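Local coordinates for chitin elicitor-binding protein (Oryza sativa subsp. japonica, PDB 5JCE), which perceives chitin oligosaccharides from fungal cell walls at the rice cell surface and relays the signal for defence responses, at residues V7-T12 with R69-G74; N99-F104 with I130-S135; N114-P119 with Q126-P131. All coordinates share one frame; numbering follows the deposited sequence.

Contact 1 (V7-T12 with R69-G74)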
ATOM      1  N   VAL A   7     -15.995  -4.239   3.585  1.00 51.31           N
ATOM      2  CA  VAL A   7     -15.753  -5.662   3.557  1.00 59.15           C
ATOM      3  C   VAL A   7     -15.825  -6.194   4.991  1.00 59.59           C
ATOM      4  O   VAL A   7     -15.870  -5.414   5.947  1.00 57.43           O
ATOM      5  CB  VAL A   7     -14.391  -5.999   2.905  1.00 59.68           C
ATOM      6  CG1 VAL A   7     -14.359  -5.508   1.456  1.00 50.56           C
ATOM      7  CG2 VAL A   7     -13.250  -5.395   3.704  1.00 56.19           C
ATOM      8  N   ALA A   8     -15.848  -7.517   5.124  1.00 52.49           N
ATOM      9  CA  ALA A   8     -15.913  -8.180   6.423  1.00 57.11           C
ATOM     10  C   ALA A   8     -14.809  -7.717   7.370  1.00 58.29           C
ATOM     11  O   ALA A   8     -13.671  -7.496   6.955  1.00 63.69           O
ATOM     12  CB  ALA A   8     -15.843  -9.697   6.240  1.00 52.48           C
ATOM     13  N   SER A   9     -15.149  -7.570   8.642  1.00 53.34           N
ATOM     14  CA  SER A   9     -14.176  -7.162   9.636  1.00 48.76           C
ATOM     15  C   SER A   9     -13.089  -8.226   9.805  1.00 52.44           C
ATOM     16  O   SER A   9     -13.358  -9.432   9.732  1.00 54.26           O
ATOM     17  CB  SER A   9     -14.867  -6.890  10.964  1.00 56.07           C
ATOM     18  OG  SER A   9     -13.945  -6.405  11.917  1.00 59.87           O
ATOM     19  N   GLY A  10     -11.862  -7.773  10.039  1.00 45.40           N
ATOM     20  CA  GLY A  10     -10.722  -8.663  10.100  1.00 41.20           C
ATOM     21  C   GLY A  10      -9.981  -8.744   8.777  1.00 49.40           C
ATOM     22  O   GLY A  10      -8.838  -9.185   8.737  1.00 47.48           O
ATOM     23  N   THR A  11     -10.604  -8.333   7.697  1.00 48.58           N
ATOM     24  CA  THR A  11      -9.957  -8.385   6.409  1.00 46.32           C
ATOM     25  C   THR A  11      -8.783  -7.427   6.288  1.00 51.57           C
ATOM     26  O   THR A  11      -8.854  -6.305   6.703  1.00 45.45           O
ATOM     27  CB  THR A  11     -10.962  -8.064   5.309  1.00 56.07           C
ATOM     28  OG1 THR A  11     -12.017  -9.014   5.343  1.00 55.35           O
ATOM     29  CG2 THR A  11     -10.323  -8.141   3.985  1.00 47.87           C
ATOM     30  N   THR A  12      -7.677  -7.932   5.778  1.00 48.72           N
ATOM     31  CA  THR A  12      -6.488  -7.147   5.642  1.00 42.95           C
ATOM     32  C   THR A  12      -6.202  -6.891   4.207  1.00 49.34           C
ATOM     33  O   THR A  12      -6.533  -7.648   3.342  1.00 48.52           O
ATOM     34  CB  THR A  12      -5.271  -7.724   6.338  1.00 45.00           C
ATOM     35  OG1 THR A  12      -5.026  -9.025   5.844  1.00 57.93           O
ATOM     36  CG2 THR A  12      -5.497  -7.789   7.780  1.00 41.75           C
ATOM     37  N   ARG A  69      -0.031  -2.475   5.829  1.00 46.68           N
ATOM     38  CA  ARG A  69      -1.147  -3.373   5.888  1.00 45.62           C
ATOM     39  C   ARG A  69      -2.314  -2.719   6.541  1.00 44.62           C
ATOM     40  O   ARG A  69      -2.178  -2.156   7.523  1.00 42.38           O
ATOM     41  CB  ARG A  69      -0.797  -4.673   6.581  1.00 51.07           C
ATOM     42  CG  ARG A  69      -1.896  -5.708   6.441  1.00 49.62           C
ATOM     43  CD  ARG A  69      -1.459  -7.047   6.926  1.00 54.47           C
ATOM     44  NE  ARG A  69      -1.334  -6.957   8.345  1.00 63.96           N
ATOM     45  CZ  ARG A  69      -0.591  -7.729   9.105  1.00 63.47           C
ATOM     46  NH1 ARG A  69       0.117  -8.689   8.598  1.00 64.37           N
ATOM     47  NH2 ARG A  69      -0.576  -7.514  10.377  1.00 64.72           N
ATOM     48  N   CYS A  70      -3.463  -2.804   5.930  1.00 30.00           N
ATOM     49  CA  CYS A  70      -4.645  -2.233   6.435  1.00 30.00           C
ATOM     50  C   CYS A  70      -5.558  -3.300   6.982  1.00 30.00           C
ATOM     51  O   CYS A  70      -5.733  -4.337   6.423  1.00 30.00           O
ATOM     52  CB  CYS A  70      -5.387  -1.491   5.324  1.00 20.00           C
ATOM     53  SG  CYS A  70      -7.078  -1.029   5.699  1.00 20.00           S
ATOM     54  N   ARG A  71      -6.126  -2.994   8.111  1.00 43.70           N
ATOM     55  CA  ARG A  71      -7.089  -3.854   8.695  1.00 46.38           C
ATOM     56  C   ARG A  71      -8.422  -3.123   8.697  1.00 47.03           C
ATOM     57  O   ARG A  71      -8.540  -1.995   9.038  1.00 43.30           O
ATOM     58  CB  ARG A  71      -6.668  -4.396  10.060  1.00 44.74           C
ATOM     59  CG  ARG A  71      -7.708  -5.261  10.718  1.00 45.66           C
ATOM     60  CD  ARG A  71      -7.440  -5.573  12.179  1.00 47.36           C
ATOM     61  NE  ARG A  71      -8.543  -6.339  12.721  1.00 49.28           N
ATOM     62  CZ  ARG A  71      -9.663  -5.836  13.214  1.00 46.35           C
ATOM     63  NH1 ARG A  71      -9.882  -4.570  13.296  1.00 46.55           N
ATOM     64  NH2 ARG A  71     -10.555  -6.617  13.628  1.00 47.36           N
ATOM     65  N   CYS A  72      -9.426  -3.827   8.291  1.00 49.20           N
ATOM     66  CA  CYS A  72     -10.772  -3.311   8.322  1.00 55.07           C
ATOM     67  C   CYS A  72     -11.547  -3.835   9.506  1.00 52.57           C
ATOM     68  O   CYS A  72     -11.542  -4.982   9.746  1.00 51.16           O
ATOM     69  CB  CYS A  72     -11.495  -3.716   7.066  1.00 59.45           C
ATOM     70  SG  CYS A  72     -10.693  -3.022   5.635  1.00 87.15           S
ATOM     71  N   ASN A  73     -12.182  -2.960  10.243  1.00 53.12           N
ATOM     72  CA  ASN A  73     -13.086  -3.402  11.294  1.00 55.04           C
ATOM     73  C   ASN A  73     -14.467  -3.334  10.652  1.00 59.62           C
ATOM     74  O   ASN A  73     -14.585  -3.310   9.432  1.00 67.21           O
ATOM     75  CB  ASN A  73     -13.061  -2.473  12.504  1.00 56.03           C
ATOM     76  CG  ASN A  73     -13.390  -1.051  12.169  1.00 54.45           C
ATOM     77  OD1 ASN A  73     -14.155  -0.780  11.255  1.00 59.47           O
ATOM     78  ND2 ASN A  73     -12.838  -0.123  12.936  1.00 51.66           N
ATOM     79  N   GLY A  74     -15.524  -3.295  11.439  1.00 58.41           N
ATOM     80  CA  GLY A  74     -16.814  -3.081  10.805  1.00 67.37           C
ATOM     81  C   GLY A  74     -16.952  -2.074   9.660  1.00 60.32           C
ATOM     82  O   GLY A  74     -17.458  -2.386   8.583  1.00 51.33           O
TER

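Contact 2 (N99-F104 with I130-S135)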
ATOM      1  N   ASN A  99       2.532  17.030  12.996  1.00 49.75           N
ATOM      2  CA  ASN A  99       3.897  17.347  12.603  1.00 51.30           C
ATOM      3  C   ASN A  99       4.772  16.129  12.361  1.00 52.96           C
ATOM      4  O   ASN A  99       5.896  16.256  11.872  1.00 54.86           O
ATOM      5  CB  ASN A  99       4.533  18.237  13.660  1.00 49.79           C
ATOM      6  CG  ASN A  99       3.640  19.387  14.035  1.00 58.26           C
ATOM      7  OD1 ASN A  99       2.815  19.824  13.229  1.00 60.09           O
ATOM      8  ND2 ASN A  99       3.770  19.869  15.268  1.00 58.76           N
ATOM      9  N   VAL A 100       4.258  14.955  12.714  1.00 51.52           N
ATOM     10  CA  VAL A 100       4.943  13.701  12.433  1.00 49.74           C
ATOM     11  C   VAL A 100       4.165  12.945  11.379  1.00 49.66           C
ATOM     12  O   VAL A 100       4.751  12.409  10.441  1.00 52.23           O
ATOM     13  CB  VAL A 100       5.113  12.828  13.705  1.00 52.35           C
ATOM     14  CG1 VAL A 100       5.799  11.498  13.385  1.00 50.24           C
ATOM     15  CG2 VAL A 100       5.912  13.579  14.742  1.00 53.61           C
ATOM     16  N   PHE A 101       2.840  12.936  11.496  1.00 50.68           N
ATOM     17  CA  PHE A 101       2.034  12.144  10.569  1.00 49.39           C
ATOM     18  C   PHE A 101       1.106  12.956   9.662  1.00 47.43           C
ATOM     19  O   PHE A 101       0.043  12.468   9.266  1.00 47.41           O
ATOM     20  CB  PHE A 101       1.238  11.097  11.354  1.00 46.20           C
ATOM     21  CG  PHE A 101       2.115  10.080  12.036  1.00 44.81           C
ATOM     22  CD1 PHE A 101       2.694   9.056  11.309  1.00 43.55           C
ATOM     23  CD2 PHE A 101       2.392  10.172  13.397  1.00 46.30           C
ATOM     24  CE1 PHE A 101       3.531   8.136  11.914  1.00 43.57           C
ATOM     25  CE2 PHE A 101       3.218   9.250  14.015  1.00 46.40           C
ATOM     26  CZ  PHE A 101       3.793   8.231  13.266  1.00 46.68           C
ATOM     27  N   ASN A 102       1.518  14.176   9.317  1.00 44.65           N
ATOM     28  CA  ASN A 102       0.864  14.920   8.238  1.00 51.90           C
ATOM     29  C   ASN A 102      -0.636  15.111   8.391  1.00 51.93           C
ATOM     30  O   ASN A 102      -1.323  15.389   7.403  1.00 51.19           O
ATOM     31  CB  ASN A 102       1.081  14.227   6.888  1.00 46.46           C
ATOM     32  CG  ASN A 102       2.531  14.173   6.468  1.00 48.05           C
ATOM     33  OD1 ASN A 102       2.843  13.564   5.462  1.00 48.75           O
ATOM     34  ND2 ASN A 102       3.423  14.801   7.236  1.00 50.04           N
ATOM     35  N   ALA A 103      -1.139  14.957   9.610  1.00 48.79           N
ATOM     36  CA  ALA A 103      -2.570  15.075   9.907  1.00 50.72           C
ATOM     37  C   ALA A 103      -3.383  13.983   9.203  1.00 48.82           C
ATOM     38  O   ALA A 103      -4.572  14.152   8.915  1.00 50.61           O
ATOM     39  CB  ALA A 103      -3.080  16.453   9.512  1.00 20.00           C
ATOM     40  N   PHE A 104      -2.753  12.849   8.931  1.00 43.42           N
ATOM     41  CA  PHE A 104      -3.512  11.724   8.397  1.00 44.89           C
ATOM     42  C   PHE A 104      -4.434  11.110   9.463  1.00 47.68           C
ATOM     43  O   PHE A 104      -5.380  10.388   9.155  1.00 47.44           O
ATOM     44  CB  PHE A 104      -2.562  10.676   7.821  1.00 48.29           C
ATOM     45  CG  PHE A 104      -2.052  11.027   6.457  1.00 48.38           C
ATOM     46  CD1 PHE A 104      -2.941  11.197   5.403  1.00 44.52           C
ATOM     47  CD2 PHE A 104      -0.694  11.199   6.221  1.00 47.42           C
ATOM     48  CE1 PHE A 104      -2.493  11.532   4.138  1.00 46.19           C
ATOM     49  CE2 PHE A 104      -0.239  11.536   4.952  1.00 50.39           C
ATOM     50  CZ  PHE A 104      -1.146  11.701   3.911  1.00 45.51           C
ATOM     51  N   ILE A 130      -0.515   4.197  15.701  1.00 46.48           N
ATOM     52  CA  ILE A 130      -1.021   5.327  14.964  1.00 43.96           C
ATOM     53  C   ILE A 130      -1.835   4.726  13.881  1.00 44.61           C
ATOM     54  O   ILE A 130      -1.276   4.107  13.028  1.00 47.71           O
ATOM     55  CB  ILE A 130       0.123   6.103  14.314  1.00 46.18           C
ATOM     56  CG1 ILE A 130       1.080   6.637  15.368  1.00 45.03           C
ATOM     57  CG2 ILE A 130      -0.400   7.226  13.459  1.00 46.04           C
ATOM     58  CD1 ILE A 130       0.409   7.382  16.480  1.00 44.19           C
ATOM     59  N   PRO A 131      -3.202   4.939  13.917  1.00 45.55           N
ATOM     60  CA  PRO A 131      -3.944   4.264  12.855  1.00 47.16           C
ATOM     61  C   PRO A 131      -4.222   5.069  11.608  1.00 49.59           C
ATOM     62  O   PRO A 131      -5.143   5.829  11.537  1.00 50.98           O
ATOM     63  CB  PRO A 131      -5.236   3.901  13.543  1.00 44.26           C
ATOM     64  CG  PRO A 131      -5.517   5.047  14.402  1.00 45.59           C
ATOM     65  CD  PRO A 131      -4.232   5.719  14.720  1.00 48.34           C
ATOM     66  N   LEU A 132      -3.436   4.846  10.610  1.00 46.94           N
ATOM     67  CA  LEU A 132      -3.591   5.529   9.396  1.00 45.81           C
ATOM     68  C   LEU A 132      -4.835   5.134   8.619  1.00 48.18           C
ATOM     69  O   LEU A 132      -5.276   4.016   8.645  1.00 47.88           O
ATOM     70  CB  LEU A 132      -2.308   5.453   8.612  1.00 38.17           C
ATOM     71  CG  LEU A 132      -1.005   5.765   9.306  1.00 42.45           C
ATOM     72  CD1 LEU A 132       0.126   5.000   8.681  1.00 44.44           C
ATOM     73  CD2 LEU A 132      -0.694   7.206   9.382  1.00 36.90           C
ATOM     74  N   PRO A 133      -5.416   6.113   7.952  1.00 49.35           N
ATOM     75  CA  PRO A 133      -6.591   5.935   7.119  1.00 48.90           C
ATOM     76  C   PRO A 133      -6.339   5.038   5.933  1.00 48.91           C
ATOM     77  O   PRO A 133      -5.334   5.157   5.302  1.00 45.69           O
ATOM     78  CB  PRO A 133      -6.885   7.347   6.670  1.00 44.16           C
ATOM     79  CG  PRO A 133      -5.625   8.037   6.771  1.00 43.45           C
ATOM     80  CD  PRO A 133      -4.963   7.486   7.964  1.00 47.15           C
ATOM     81  N   CYS A 134      -7.272   4.148   5.683  1.00 30.00           N
ATOM     82  CA  CYS A 134      -7.178   3.152   4.645  1.00 30.00           C
ATOM     83  C   CYS A 134      -8.442   2.310   4.416  1.00 30.00           C
ATOM     84  O   CYS A 134      -9.378   2.476   5.079  1.00 30.00           O
ATOM     85  CB  CYS A 134      -6.003   2.273   4.948  1.00 20.00           C
ATOM     86  SG  CYS A 134      -6.272   1.053   6.183  1.00 20.00           S
ATOM     87  N   SER A 135      -8.417   1.446   3.426  1.00 45.49           N
ATOM     88  CA  SER A 135      -9.474   0.547   3.008  1.00 48.36           C
ATOM     89  C   SER A 135      -8.564  -0.276   2.133  1.00 49.36           C
ATOM     90  O   SER A 135      -7.527   0.214   1.937  1.00 49.65           O
ATOM     91  CB  SER A 135     -10.428   1.428   2.216  1.00 50.62           C
ATOM     92  OG  SER A 135     -11.603   0.810   1.904  1.00 51.41           O
TER

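Contact 3 (N114-P119 with Q126-P131). With NAG (2-acetamido-2-deoxy-beta-D-glucopyranose), chain C; NAG (2-acetamido-2-deoxy-beta-D-glucopyranose), chain B.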
ATOM      1  N   ASN A 114      -5.550   3.855  21.317  1.00 47.16           N
ATOM      2  CA  ASN A 114      -4.698   3.408  22.425  1.00 51.54           C
ATOM      3  C   ASN A 114      -5.386   3.484  23.797  1.00 54.22           C
ATOM      4  O   ASN A 114      -4.724   3.507  24.838  1.00 50.13           O
ATOM      5  CB  ASN A 114      -3.402   4.221  22.459  1.00 50.86           C
ATOM      6  CG  ASN A 114      -2.624   4.142  21.154  1.00 49.81           C
ATOM      7  OD1 ASN A 114      -1.743   3.295  20.992  1.00 46.25           O
ATOM      8  ND2 ASN A 114      -2.945   5.035  20.220  1.00 43.55           N
ATOM      9  N   ASN A 115      -6.717   3.504  23.778  1.00 55.66           N
ATOM     10  CA  ASN A 115      -7.549   3.550  24.979  1.00 50.71           C
ATOM     11  C   ASN A 115      -7.177   4.648  25.977  1.00 50.90           C
ATOM     12  O   ASN A 115      -7.389   4.501  27.177  1.00 57.13           O
ATOM     13  CB  ASN A 115      -7.514   2.199  25.681  1.00 59.40           C
ATOM     14  CG  ASN A 115      -8.847   1.845  26.315  1.00 67.83           C
ATOM     15  OD1 ASN A 115      -9.657   2.729  26.614  1.00 69.82           O
ATOM     16  ND2 ASN A 115      -9.076   0.555  26.545  1.00 69.81           N
ATOM     17  N   ILE A 116      -6.620   5.746  25.485  1.00 48.59           N
ATOM     18  CA  ILE A 116      -6.224   6.857  26.344  1.00 52.77           C
ATOM     19  C   ILE A 116      -7.442   7.729  26.657  1.00 58.33           C
ATOM     20  O   ILE A 116      -8.087   8.250  25.750  1.00 62.50           O
ATOM     21  CB  ILE A 116      -5.098   7.679  25.685  1.00 51.16           C
ATOM     22  CG1 ILE A 116      -3.833   6.825  25.592  1.00 52.37           C
ATOM     23  CG2 ILE A 116      -4.817   8.952  26.453  1.00 52.31           C
ATOM     24  CD1 ILE A 116      -2.819   7.334  24.591  1.00 48.95           C
ATOM     25  N   PRO A 117      -7.771   7.872  27.953  1.00 63.17           N
ATOM     26  CA  PRO A 117      -9.031   8.480  28.422  1.00 61.80           C
ATOM     27  C   PRO A 117      -9.032  10.016  28.451  1.00 60.47           C
ATOM     28  O   PRO A 117     -10.097  10.619  28.311  1.00 56.60           O
ATOM     29  CB  PRO A 117      -9.184   7.923  29.852  1.00 58.79           C
ATOM     30  CG  PRO A 117      -7.897   7.135  30.147  1.00 57.53           C
ATOM     31  CD  PRO A 117      -6.903   7.480  29.077  1.00 60.51           C
ATOM     32  N   ASP A 118      -7.872  10.632  28.666  1.00 60.45           N
ATOM     33  CA  ASP A 118      -7.740  12.082  28.545  1.00 62.52           C
ATOM     34  C   ASP A 118      -6.618  12.387  27.566  1.00 66.11           C
ATOM     35  O   ASP A 118      -5.441  12.209  27.901  1.00 70.28           O
ATOM     36  CB  ASP A 118      -7.454  12.730  29.894  1.00 66.59           C
ATOM     37  CG  ASP A 118      -7.347  14.245  29.809  1.00 76.08           C
ATOM     38  OD1 ASP A 118      -8.055  14.865  28.978  1.00 77.69           O
ATOM     39  OD2 ASP A 118      -6.551  14.820  30.585  1.00 82.63           O
ATOM     40  N   PRO A 119      -6.970  12.845  26.354  1.00 64.47           N
ATOM     41  CA  PRO A 119      -5.983  13.101  25.298  1.00 66.30           C
ATOM     42  C   PRO A 119      -4.767  13.916  25.750  1.00 64.73           C
ATOM     43  O   PRO A 119      -3.755  13.896  25.055  1.00 59.77           O
ATOM     44  CB  PRO A 119      -6.796  13.868  24.254  1.00 63.00           C
ATOM     45  CG  PRO A 119      -8.173  13.304  24.397  1.00 67.43           C
ATOM     46  CD  PRO A 119      -8.348  13.085  25.883  1.00 60.53           C
ATOM     47  N   GLN A 126       6.023   6.083  26.212  1.00 55.46           N
ATOM     48  CA  GLN A 126       4.781   5.355  25.980  1.00 52.56           C
ATOM     49  C   GLN A 126       4.637   5.050  24.486  1.00 56.03           C
ATOM     50  O   GLN A 126       4.969   5.873  23.635  1.00 60.71           O
ATOM     51  CB  GLN A 126       3.575   6.146  26.496  1.00 49.90           C
ATOM     52  CG  GLN A 126       2.249   5.405  26.390  1.00 50.46           C
ATOM     53  CD  GLN A 126       1.052   6.277  26.757  1.00 52.01           C
ATOM     54  OE1 GLN A 126       1.201   7.379  27.301  1.00 48.10           O
ATOM     55  NE2 GLN A 126      -0.143   5.805  26.413  1.00 45.63           N
ATOM     56  N   THR A 127       4.159   3.863  24.151  1.00 52.67           N
ATOM     57  CA  THR A 127       4.029   3.543  22.752  1.00 49.17           C
ATOM     58  C   THR A 127       2.594   3.681  22.312  1.00 52.19           C
ATOM     59  O   THR A 127       1.656   3.365  23.047  1.00 48.89           O
ATOM     60  CB  THR A 127       4.536   2.138  22.421  1.00 53.16           C
ATOM     61  OG1 THR A 127       3.793   1.162  23.163  1.00 60.03           O
ATOM     62  CG2 THR A 127       6.018   2.035  22.738  1.00 48.99           C
ATOM     63  N   LEU A 128       2.462   4.165  21.082  1.00 52.81           N
ATOM     64  CA  LEU A 128       1.197   4.548  20.492  1.00 44.46           C
ATOM     65  C   LEU A 128       1.054   3.887  19.154  1.00 47.86           C
ATOM     66  O   LEU A 128       1.887   4.059  18.266  1.00 49.87           O
ATOM     67  CB  LEU A 128       1.121   6.057  20.308  1.00 42.52           C
ATOM     68  CG  LEU A 128       1.149   6.960  21.525  1.00 51.58           C
ATOM     69  CD1 LEU A 128       1.305   8.406  21.081  1.00 50.20           C
ATOM     70  CD2 LEU A 128      -0.131   6.753  22.318  1.00 47.75           C
ATOM     71  N   TRP A 129      -0.001   3.123  18.997  1.00 46.60           N
ATOM     72  CA  TRP A 129      -0.381   2.719  17.670  1.00 46.08           C
ATOM     73  C   TRP A 129      -0.952   3.949  16.916  1.00 44.35           C
ATOM     74  O   TRP A 129      -1.752   4.706  17.449  1.00 42.78           O
ATOM     75  CB  TRP A 129      -1.374   1.567  17.768  1.00 45.44           C
ATOM     76  CG  TRP A 129      -2.145   1.306  16.548  1.00 47.84           C
ATOM     77  CD1 TRP A 129      -1.705   1.376  15.248  1.00 46.20           C
ATOM     78  CD2 TRP A 129      -3.509   0.915  16.495  1.00 47.56           C
ATOM     79  NE1 TRP A 129      -2.732   1.057  14.388  1.00 47.09           N
ATOM     80  CE2 TRP A 129      -3.851   0.770  15.127  1.00 48.16           C
ATOM     81  CE3 TRP A 129      -4.485   0.677  17.469  1.00 44.94           C
ATOM     82  CZ2 TRP A 129      -5.131   0.392  14.716  1.00 47.49           C
ATOM     83  CZ3 TRP A 129      -5.757   0.308  17.057  1.00 51.06           C
ATOM     84  CH2 TRP A 129      -6.072   0.174  15.691  1.00 51.79           C
ATOM     85  N   ILE A 130      -0.515   4.197  15.701  1.00 46.48           N
ATOM     86  CA  ILE A 130      -1.021   5.327  14.964  1.00 43.96           C
ATOM     87  C   ILE A 130      -1.835   4.726  13.881  1.00 44.61           C
ATOM     88  O   ILE A 130      -1.276   4.107  13.028  1.00 47.71           O
ATOM     89  CB  ILE A 130       0.123   6.103  14.314  1.00 46.18           C
ATOM     90  CG1 ILE A 130       1.080   6.637  15.368  1.00 45.03           C
ATOM     91  CG2 ILE A 130      -0.400   7.226  13.459  1.00 46.04           C
ATOM     92  CD1 ILE A 130       0.409   7.382  16.480  1.00 44.19           C
ATOM     93  N   PRO A 131      -3.202   4.939  13.917  1.00 45.55           N
ATOM     94  CA  PRO A 131      -3.944   4.264  12.855  1.00 47.16           C
ATOM     95  C   PRO A 131      -4.222   5.069  11.608  1.00 49.59           C
ATOM     96  O   PRO A 131      -5.143   5.829  11.537  1.00 50.98           O
ATOM     97  CB  PRO A 131      -5.236   3.901  13.543  1.00 44.26           C
ATOM     98  CG  PRO A 131      -5.517   5.047  14.402  1.00 45.59           C
ATOM     99  CD  PRO A 131      -4.232   5.719  14.720  1.00 48.34           C
TER
HETATM  100  C1  NAG C   3       1.130  -0.910  24.299  1.00 54.57           C
HETATM  101  C2  NAG C   3       0.223   0.095  24.953  1.00 50.33           C
HETATM  102  C3  NAG C   3      -1.011   0.262  24.117  1.00 46.10           C
HETATM  103  C4  NAG C   3      -0.606   0.738  22.749  1.00 50.77           C
HETATM  104  C5  NAG C   3       0.221  -0.353  22.146  1.00 51.29           C
HETATM  105  C6  NAG C   3       0.733   0.054  20.793  1.00 57.53           C
HETATM  106  C7  NAG C   3       0.673  -0.092  27.264  1.00 50.76           C
HETATM  107  C8  NAG C   3       0.360  -0.751  28.534  1.00 53.24           C
HETATM  108  N2  NAG C   3      -0.076  -0.402  26.250  1.00 50.89           N
HETATM  109  O3  NAG C   3      -1.819   1.222  24.720  1.00 48.75           O
HETATM  110  O4  NAG C   3      -1.737   0.940  21.920  1.00 57.37           O
HETATM  111  O5  NAG C   3       1.342  -0.521  22.969  1.00 55.19           O
HETATM  112  O6  NAG C   3       1.894  -0.701  20.539  1.00 53.26           O
HETATM  113  O7  NAG C   3       1.565   0.690  27.209  1.00 59.30           O
HETATM  114  C1  NAG B   2       4.940  -4.110  25.680  1.00 67.01           C
HETATM  115  C2  NAG B   2       5.321  -3.164  24.554  1.00 66.94           C
HETATM  116  C3  NAG B   2       4.549  -1.864  24.615  1.00 60.34           C
HETATM  117  C4  NAG B   2       3.078  -2.112  24.847  1.00 58.62           C
HETATM  118  C5  NAG B   2       2.924  -2.927  26.081  1.00 59.44           C
HETATM  119  C6  NAG B   2       1.502  -3.339  26.223  1.00 56.34           C
HETATM  120  C7  NAG B   2       7.534  -3.401  23.621  1.00 64.91           C
HETATM  121  C8  NAG B   2       8.939  -2.923  23.596  1.00 57.85           C
HETATM  122  N2  NAG B   2       6.739  -2.866  24.535  1.00 68.86           N
HETATM  123  O3  NAG B   2       4.713  -1.245  23.355  1.00 62.99           O
HETATM  124  O4  NAG B   2       2.362  -0.900  25.033  1.00 67.48           O
HETATM  125  O5  NAG B   2       3.535  -4.141  25.787  1.00 63.69           O
HETATM  126  O6  NAG B   2       1.543  -4.652  25.719  1.00 50.87           O
HETATM  127  O7  NAG B   2       7.154  -4.244  22.862  1.00 59.63           O

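Contact 1 (V7-T12 with R69-G74)
A G1 beta bulge joins G10 and T11 to C72, where the type II turn A8-T11 feeds the start of strand 12-20 onto the end of strand 63-72. G10 is the first bulge residue, with phi at 96°, and sends its N to C72 O (2.8 Å); C72 N in turn reaches T11 O (3.0 Å). The turn is tied internally at A8 O, which accepts T11 OG1 (2.8 Å) and, at 3.3 Å, T11 N from the same face of its plane. One residue on, T12 and R71 form an antiparallel non-hydrogen-bonded pair with their side chains on a common face. T12 CB rests beside the bend of R69, 3.9 Å from its CD; R69 chi3 of 70° turns the guanidinium off the chain's line, and its charge is met by a salt bridge to D80. R71 instead runs extended from CG to NE and lays a face of its guanidinium beneath the turn, with G10 N 4.0 Å from NH2. S9 holds OG trans to its own backbone N (chi1 -176°), which leans the hydroxyl over the backbone of N73 and G74. On the other flank V7 CG2 packs against C72 SG at 4.0 Å. The C72 sulfur lies close to both C5 and C136, and which of them it pairs with is doubtful. The C70 sulfur is bonded to C134 of strand 133-134, while the backbones of C70 and C13 are hydrogen-bonded to each other. On its far edge strand 63-72 pairs with strand 76-79, R71 bonding to Q78, and the turn carries the chain from strand 3-4 into strand 12-20 of this mixed sheet.

Contact 2 (N99-F104 with I130-S135)
F101 presents one ring face to I130, and the branched side chain lies over it. I130 CG2 stands over the middle of the ring, 4.0 Å from its centroid and only 7° off the normal, a CH-pi contact. CG1 reaches further out along the same aromatic and meets CE2 at 3.6 Å near the rim. With chi1 at -61°, CG1 lies opposite the carbonyl carbon and CG2 opposite the backbone N, which sets both branches over the same face, one central, one near the rim. The opposite face is overlain by V100 CG1, placed toward the ring's margin, and the phenyl is thus sandwiched between two aliphatic groups. These residues belong to the first LysM unit, a beta-alpha-alpha-beta fold, at the point where helix 93-100 runs out and a type I' turn from F101 to F104 leads toward helix 107-113. The turn is closed by F104 N bonding to F101 O (2.8 Å) and brings the two phenylalanines to the same side. A groove between them takes the bump of L132: its CD2 lies 4.2 Å from F104 CB and 4.3 Å from F101 CD1, approaching that ring obliquely. P133 supplies the next bump. The edge of its pyrrolidine carrying CD and CG leans on the root of F104, CD lying 4.0 Å from CB, with the F104 carbonyl oxygen alongside. The F104 ring swings away from this segment to touch I17 of strand 12-20 and A148 of strand 144-150. Earlier in the turn, N102 OD1 accepts from T20 N at the end of strand 12-20. Y85 of strand 84-86 packs on V100, F101 and I130, while P83 lies against F101 and L132.

Contact 3 (N114-P119 with Q126-P131)
N114 lays its carboxamide across the backbone of L128 and W129, with its CG 3.8 Å from L128 CD2. OD1 accepts W129 N (2.7 Å) and ND2 donates to W129 O (3.0 Å), a paired grip on one residue of strand 127-129. Each bond lies in the carbonyl plane on a lone pair, and the ND2 bond is the straighter, with 168° at its hydrogen. Chi1 of -57° sets CG opposite the carbonyl carbon and brings the amide to the strand just after helix 107-113 ends. ND2 has a second acceptor in I110 O. Beside the amide, I116 CD1 packs on L128 CD2 at 3.6 Å, the two side chains crossing at about a right angle, and touches NE2 of Q126, whose OE1 accepts N123 N. L128 continues inward onto L93 and I96 of helix 93-100. Two O4-to-C1 linked N-acetylglucosamines lie along the outer side: the chain C sugar gives its O4 proton to N114 OD1 (2.5 Å), and T127 OG1 bonds to O3 of the chain B sugar (2.6 Å). This is the first LysM unit's chitin site. W129 lines the pocket with CB near C6 of the chain C sugar, while NE1 bonds to S79 O. OD1 therefore serves two donors, one from the fold, one from the ligand, and because both amide ends are tied to the backbone its carbonyl faces the sugar in a fixed orientation.

Contact 1 closes first along the chain; contacts 2 and 3 follow and end on one continuous stretch, sharing I130 and P131 as strand 127-129 runs on to strand 133-134. Contacts 2 and 3 have centres about 13 Å apart, contacts 1 and 2 about 17 Å, and contacts 1 and 3 about 20 Å. The C70-C134 disulfide links contact 1 directly to contact 2, both of which reach the seven-stranded mixed sheet, whereas contacts 1 and 3 do not touch. Residues 126-135 thus lead from the sugar-binding edge of the first LysM unit, past its hydrophobic core, into the cysteine-linked sheet, so that the stretch bearing the chitin site is also tied, through C134, to strand 63-72.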